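Local atomic coordinates of periplasmic beta-glucosidase (Pseudomonas aeruginosa, PDB entry 6R5T), a protein that probably hydrolyses terminal, non-reducing beta-D-glucosyl residues of beta-glucosides in the periplasm, releasing beta-D-glucose, as a member of glycosyl hydrolase family 3. Residues G651-V663 against R668-M680. The protein carries 1 engineered substitution. Numbering follows the deposited sequence.
With MG (magnesium ion), chain F.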
loop_
_atom_site.group_PDB
_atom_site.type_symbol
_atom_site.label_atom_id
_atom_site.label_comp_id
_atom_site.label_asym_id
_atom_site.label_seq_id
_atom_site.Cartn_x
_atom_site.Cartn_y
_atom_site.Cartn_z
ATOM N N GLY A 651 18.939 27.763 21.328
ATOM C CA GLY A 651 18.009 26.696 20.933
ATOM C C GLY A 651 18.747 25.428 20.612
ATOM O O GLY A 651 19.975 25.440 20.376
ATOM N N ALA A 652 17.969 24.363 20.497
ATOM C CA ALA A 652 18.507 23.061 20.109
ATOM C C ALA A 652 18.086 22.731 18.671
ATOM O O ALA A 652 17.054 23.229 18.169
ATOM C CB ALA A 652 18.046 22.011 21.087
ATOM N N THR A 653 18.912 21.886 18.078
ATOM C CA THR A 653 18.587 21.202 16.813
ATOM C C THR A 653 19.154 19.792 16.895
ATOM O O THR A 653 19.723 19.384 17.934
ATOM C CB THR A 653 19.095 21.977 15.599
ATOM O OG1 THR A 653 18.589 21.337 14.417
ATOM C CG2 THR A 653 20.598 21.994 15.497
ATOM N N VAL A 654 18.876 19.013 15.869
ATOM C CA VAL A 654 19.283 17.591 15.856
ATOM C C VAL A 654 20.139 17.380 14.608
ATOM O O VAL A 654 19.604 17.519 13.459
ATOM C CB VAL A 654 18.085 16.645 15.847
ATOM C CG1 VAL A 654 18.565 15.193 15.900
ATOM C CG2 VAL A 654 17.110 16.977 16.992
ATOM N N VAL A 655 21.397 17.029 14.803
ATOM C CA VAL A 655 22.309 16.685 13.697
ATOM C C VAL A 655 22.113 15.218 13.374
ATOM O O VAL A 655 22.179 14.372 14.303
ATOM C CB VAL A 655 23.765 16.986 14.040
ATOM C CG1 VAL A 655 24.650 16.673 12.852
ATOM C CG2 VAL A 655 23.924 18.443 14.442
ATOM N N GLN A 656 21.783 14.934 12.124
ATOM C CA GLN A 656 21.414 13.570 11.702
ATOM C C GLN A 656 22.492 13.008 10.774
ATOM O O GLN A 656 22.944 13.739 9.899
ATOM C CB GLN A 656 20.063 13.615 10.981
ATOM C CG GLN A 656 18.990 14.162 11.911
ATOM C CD GLN A 656 17.883 14.896 11.192
ATOM O OE1 GLN A 656 17.367 14.411 10.168
ATOM N NE2 GLN A 656 17.438 16.015 11.766
ATOM N N LEU A 657 22.826 11.744 10.966
ATOM C CA LEU A 657 23.772 11.028 10.127
ATOM C C LEU A 657 23.028 9.920 9.407
ATOM O O LEU A 657 22.415 9.058 10.074
ATOM C CB LEU A 657 24.941 10.495 10.951
ATOM C CG LEU A 657 26.032 9.885 10.068
ATOM C CD1 LEU A 657 27.396 10.105 10.662
ATOM C CD2 LEU A 657 25.780 8.403 9.838
ATOM N N TYR A 658 23.191 9.878 8.095
ATOM C CA TYR A 658 22.579 8.839 7.250
ATOM C C TYR A 658 23.691 8.125 6.502
ATOM O O TYR A 658 24.713 8.739 6.156
ATOM C CB TYR A 658 21.564 9.426 6.260
ATOM C CG TYR A 658 20.457 10.188 6.941
ATOM C CD1 TYR A 658 20.581 11.524 7.245
ATOM C CD2 TYR A 658 19.261 9.561 7.261
ATOM C CE1 TYR A 658 19.545 12.227 7.868
ATOM C CE2 TYR A 658 18.233 10.241 7.885
ATOM C CZ TYR A 658 18.355 11.583 8.160
ATOM O OH TYR A 658 17.297 12.161 8.832
ATOM N N LEU A 659 23.444 6.860 6.198
ATOM C CA LEU A 659 24.363 6.079 5.339
ATOM C C LEU A 659 23.641 5.625 4.079
ATOM O O LEU A 659 22.467 5.234 4.164
ATOM C CB LEU A 659 24.843 4.838 6.095
ATOM C CG LEU A 659 25.939 5.082 7.119
ATOM C CD1 LEU A 659 26.436 3.776 7.690
ATOM C CD2 LEU A 659 27.101 5.838 6.515
ATOM N N GLN A 660 24.376 5.594 2.980
ATOM C CA GLN A 660 23.899 4.892 1.785
ATOM C C GLN A 660 24.959 3.858 1.393
ATOM O O GLN A 660 26.173 4.185 1.452
ATOM C CB GLN A 660 23.633 5.826 0.611
ATOM C CG GLN A 660 23.076 5.109 -0.616
ATOM C CD GLN A 660 22.947 6.018 -1.812
ATOM O OE1 GLN A 660 23.449 7.136 -1.804
ATOM N NE2 GLN A 660 22.233 5.555 -2.848
ATOM N N ASP A 661 24.496 2.700 0.958
ATOM C CA ASP A 661 25.361 1.652 0.375
ATOM C C ASP A 661 25.006 1.566 -1.104
ATOM O O ASP A 661 24.035 0.899 -1.452
ATOM C CB ASP A 661 25.082 0.341 1.093
ATOM C CG ASP A 661 25.921 -0.833 0.623
ATOM O OD1 ASP A 661 26.728 -0.625 -0.330
ATOM O OD2 ASP A 661 25.710 -1.935 1.156
ATOM N N PRO A 662 25.665 2.364 -1.968
ATOM C CA PRO A 662 25.161 2.545 -3.324
ATOM C C PRO A 662 25.298 1.353 -4.260
ATOM O O PRO A 662 24.701 1.411 -5.347
ATOM C CB PRO A 662 25.965 3.744 -3.822
ATOM C CG PRO A 662 27.270 3.631 -3.046
ATOM C CD PRO A 662 26.810 3.237 -1.661
ATOM N N VAL A 663 26.105 0.340 -3.899
ATOM C CA VAL A 663 26.243 -0.867 -4.737
ATOM C C VAL A 663 26.145 -2.053 -3.792
ATOM O O VAL A 663 26.951 -2.171 -2.878
ATOM C CB VAL A 663 27.566 -0.908 -5.518
ATOM C CG1 VAL A 663 27.651 -2.234 -6.280
ATOM C CG2 VAL A 663 27.721 0.290 -6.431
ATOM N N ARG A 668 19.538 -1.086 -1.961
ATOM C CA ARG A 668 19.478 -0.553 -0.580
ATOM C C ARG A 668 18.922 0.866 -0.623
ATOM O O ARG A 668 18.976 1.574 -1.623
ATOM C CB ARG A 668 20.840 -0.690 0.096
ATOM C CG ARG A 668 21.205 -2.172 0.246
ATOM C CD ARG A 668 22.204 -2.493 1.298
ATOM N NE ARG A 668 21.791 -1.982 2.594
ATOM C CZ ARG A 668 22.609 -1.646 3.569
ATOM N NH1 ARG A 668 23.939 -1.734 3.469
ATOM N NH2 ARG A 668 22.093 -1.230 4.718
ATOM N N PRO A 669 18.374 1.317 0.503
ATOM C CA PRO A 669 17.745 2.625 0.552
ATOM C C PRO A 669 18.665 3.770 0.175
ATOM O O PRO A 669 19.884 3.740 0.318
ATOM C CB PRO A 669 17.243 2.762 1.975
ATOM C CG PRO A 669 17.121 1.350 2.459
ATOM C CD PRO A 669 18.232 0.582 1.776
ATOM N N VAL A 670 18.054 4.832 -0.300
ATOM C CA VAL A 670 18.818 6.041 -0.708
ATOM C C VAL A 670 19.519 6.668 0.515
ATOM O O VAL A 670 20.624 7.222 0.329
ATOM C CB VAL A 670 17.924 7.049 -1.428
ATOM C CG1 VAL A 670 17.395 6.448 -2.719
ATOM C CG2 VAL A 670 16.803 7.536 -0.524
ATOM N N LYS A 671 18.940 6.500 1.703
ATOM C CA LYS A 671 19.538 6.927 2.980
ATOM C C LYS A 671 18.979 6.051 4.080
ATOM O O LYS A 671 17.779 5.683 4.003
ATOM C CB LYS A 671 19.031 8.323 3.404
ATOM C CG LYS A 671 19.618 9.419 2.590
ATOM C CD LYS A 671 19.378 10.743 3.180
ATOM C CE LYS A 671 20.172 11.782 2.439
ATOM N NZ LYS A 671 19.852 11.802 0.998
ATOM N N GLU A 672 19.761 5.821 5.128
ATOM C CA GLU A 672 19.275 5.111 6.312
ATOM C C GLU A 672 19.857 5.824 7.543
ATOM O O GLU A 672 21.076 6.023 7.573
ATOM C CB GLU A 672 19.705 3.650 6.329
ATOM C CG GLU A 672 19.072 2.804 5.238
ATOM C CD GLU A 672 19.294 1.303 5.407
ATOM O OE1 GLU A 672 20.454 0.895 5.174
ATOM O OE2 GLU A 672 18.329 0.534 5.754
ATOM N N LEU A 673 19.041 6.252 8.491
ATOM C CA LEU A 673 19.575 6.907 9.708
ATOM C C LEU A 673 20.536 5.949 10.433
ATOM O O LEU A 673 20.144 4.790 10.692
ATOM C CB LEU A 673 18.443 7.299 10.624
ATOM C CG LEU A 673 18.834 8.134 11.832
ATOM C CD1 LEU A 673 19.219 9.541 11.428
ATOM C CD2 LEU A 673 17.663 8.188 12.781
ATOM N N ARG A 674 21.698 6.461 10.809
ATOM C CA ARG A 674 22.679 5.655 11.559
ATOM C C ARG A 674 23.268 6.459 12.715
ATOM O O ARG A 674 24.102 5.918 13.412
ATOM C CB ARG A 674 23.786 5.085 10.671
ATOM C CG ARG A 674 23.343 3.946 9.781
ATOM C CD ARG A 674 22.956 2.766 10.611
ATOM N NE ARG A 674 22.621 1.615 9.806
ATOM C CZ ARG A 674 21.419 1.233 9.489
ATOM N NH1 ARG A 674 20.370 1.966 9.829
ATOM N NH2 ARG A 674 21.274 0.074 8.850
ATOM N N GLY A 675 22.808 7.667 12.992
ATOM C CA GLY A 675 23.212 8.347 14.213
ATOM C C GLY A 675 22.554 9.693 14.299
ATOM O O GLY A 675 22.035 10.185 13.272
ATOM N N PHE A 676 22.536 10.253 15.485
ATOM C CA PHE A 676 22.028 11.617 15.639
ATOM C C PHE A 676 22.548 12.204 16.941
ATOM O O PHE A 676 22.997 11.447 17.828
ATOM C CB PHE A 676 20.503 11.664 15.601
ATOM C CG PHE A 676 19.803 10.863 16.656
ATOM C CD1 PHE A 676 19.527 11.424 17.887
ATOM C CD2 PHE A 676 19.455 9.543 16.396
ATOM C CE1 PHE A 676 18.833 10.677 18.830
ATOM C CE2 PHE A 676 18.815 8.780 17.364
ATOM C CZ PHE A 676 18.518 9.369 18.576
ATOM N N ARG A 677 22.527 13.521 16.989
ATOM C CA ARG A 677 22.973 14.248 18.208
ATOM C C ARG A 677 22.042 15.430 18.362
ATOM O O ARG A 677 22.037 16.308 17.474
ATOM C CB ARG A 677 24.423 14.730 18.129
ATOM C CG ARG A 677 25.159 14.800 19.471
ATOM C CD ARG A 677 25.576 13.399 19.973
ATOM N NE ARG A 677 26.784 12.801 19.377
ATOM C CZ ARG A 677 26.865 11.621 18.763
ATOM N NH1 ARG A 677 25.812 10.823 18.589
ATOM N NH2 ARG A 677 28.043 11.231 18.309
ATOM N N LYS A 678 21.334 15.493 19.469
ATOM C CA LYS A 678 20.578 16.712 19.769
ATOM C C LYS A 678 21.487 17.613 20.590
ATOM O O LYS A 678 22.027 17.153 21.608
ATOM C CB LYS A 678 19.328 16.384 20.540
ATOM C CG LYS A 678 18.493 17.615 20.795
ATOM C CD LYS A 678 17.188 17.240 21.348
ATOM C CE LYS A 678 16.131 18.303 21.292
ATOM N NZ LYS A 678 15.157 17.857 22.331
ATOM N N VAL A 679 21.571 18.869 20.187
ATOM C CA VAL A 679 22.534 19.822 20.768
ATOM C C VAL A 679 21.818 21.117 21.041
ATOM O O VAL A 679 21.260 21.708 20.089
ATOM C CB VAL A 679 23.725 20.011 19.820
ATOM C CG1 VAL A 679 24.746 20.914 20.449
ATOM C CG2 VAL A 679 24.325 18.668 19.395
ATOM N N MET A 680 21.926 21.581 22.287
ATOM C CA MET A 680 21.430 22.900 22.711
ATOM C C MET A 680 22.571 23.913 22.654
ATOM O O MET A 680 23.640 23.663 23.239
ATOM C CB MET A 680 20.909 22.809 24.147
ATOM C CG MET A 680 20.633 24.139 24.798
ATOM S SD MET A 680 19.375 25.119 23.980
ATOM C CE MET A 680 17.961 24.200 24.583
HETATM MG MG MG F . 28.164 -1.809 -1.310
HETATM O O HOH W 1 22.487 2.296 4.274
HETATM O O HOH W 2 21.283 2.787 -2.878
HETATM O O HOH W 3 22.202 -0.282 -3.255
HETATM O O HOH W 4 21.791 2.124 1.645
HETATM O O HOH W 5 27.262 -3.457 -0.303
HETATM O O HOH W 6 28.775 -0.002 -2.192
HETATM O O HOH W 7 29.627 -1.570 0.173
HETATM O O HOH W 8 29.599 -2.984 -2.367
#
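With CG trans to its backbone N (chi1 -179°), Asp661 brings its carboxylate against the guanidinium edge of Arg668, whose chain bends at chi3 (55°) to present NH1 edge-on. The salt bridge, Asp661 OD2 to Arg668 NH1 at 2.9 Å, uses the anti lone pair of OD2, and the two planes stand perpendicular. Asp661 OD1 meanwhile binds magnesium at 2.1 Å, with Val663 O and four waters completing six ligands, so the carboxylate is shared between the metal and the guanidinium, one oxygen to each. Arg668, a second-shell residue of the metal site, also forms a salt bridge from NH2 to Glu672 OE1 (2.7 Å), at the start of strand 672-680.

The backbones illustrate how a beta hairpin absorbs an extra residue. Regular antiparallel pairing is interrupted where Arg674 and Gly675 both face Leu657, a classic bulge: Leu657 O takes a nearly straight bond from Arg674 N (2.8 Å, 175°) and a weak one from Gly675 N. Just beyond, the Tyr658 ring is sandwiched, with Lys671 CD over one face and Leu673 CD1 in a CH-pi contact 4.1 Å from the centroid over the other.

In this fibronectin type III-like domain, strand 712-719 flanks 651-660, strand 686-694 packs against Val655 and Leu657, and helix 146-161 meets Leu673 and Phe676.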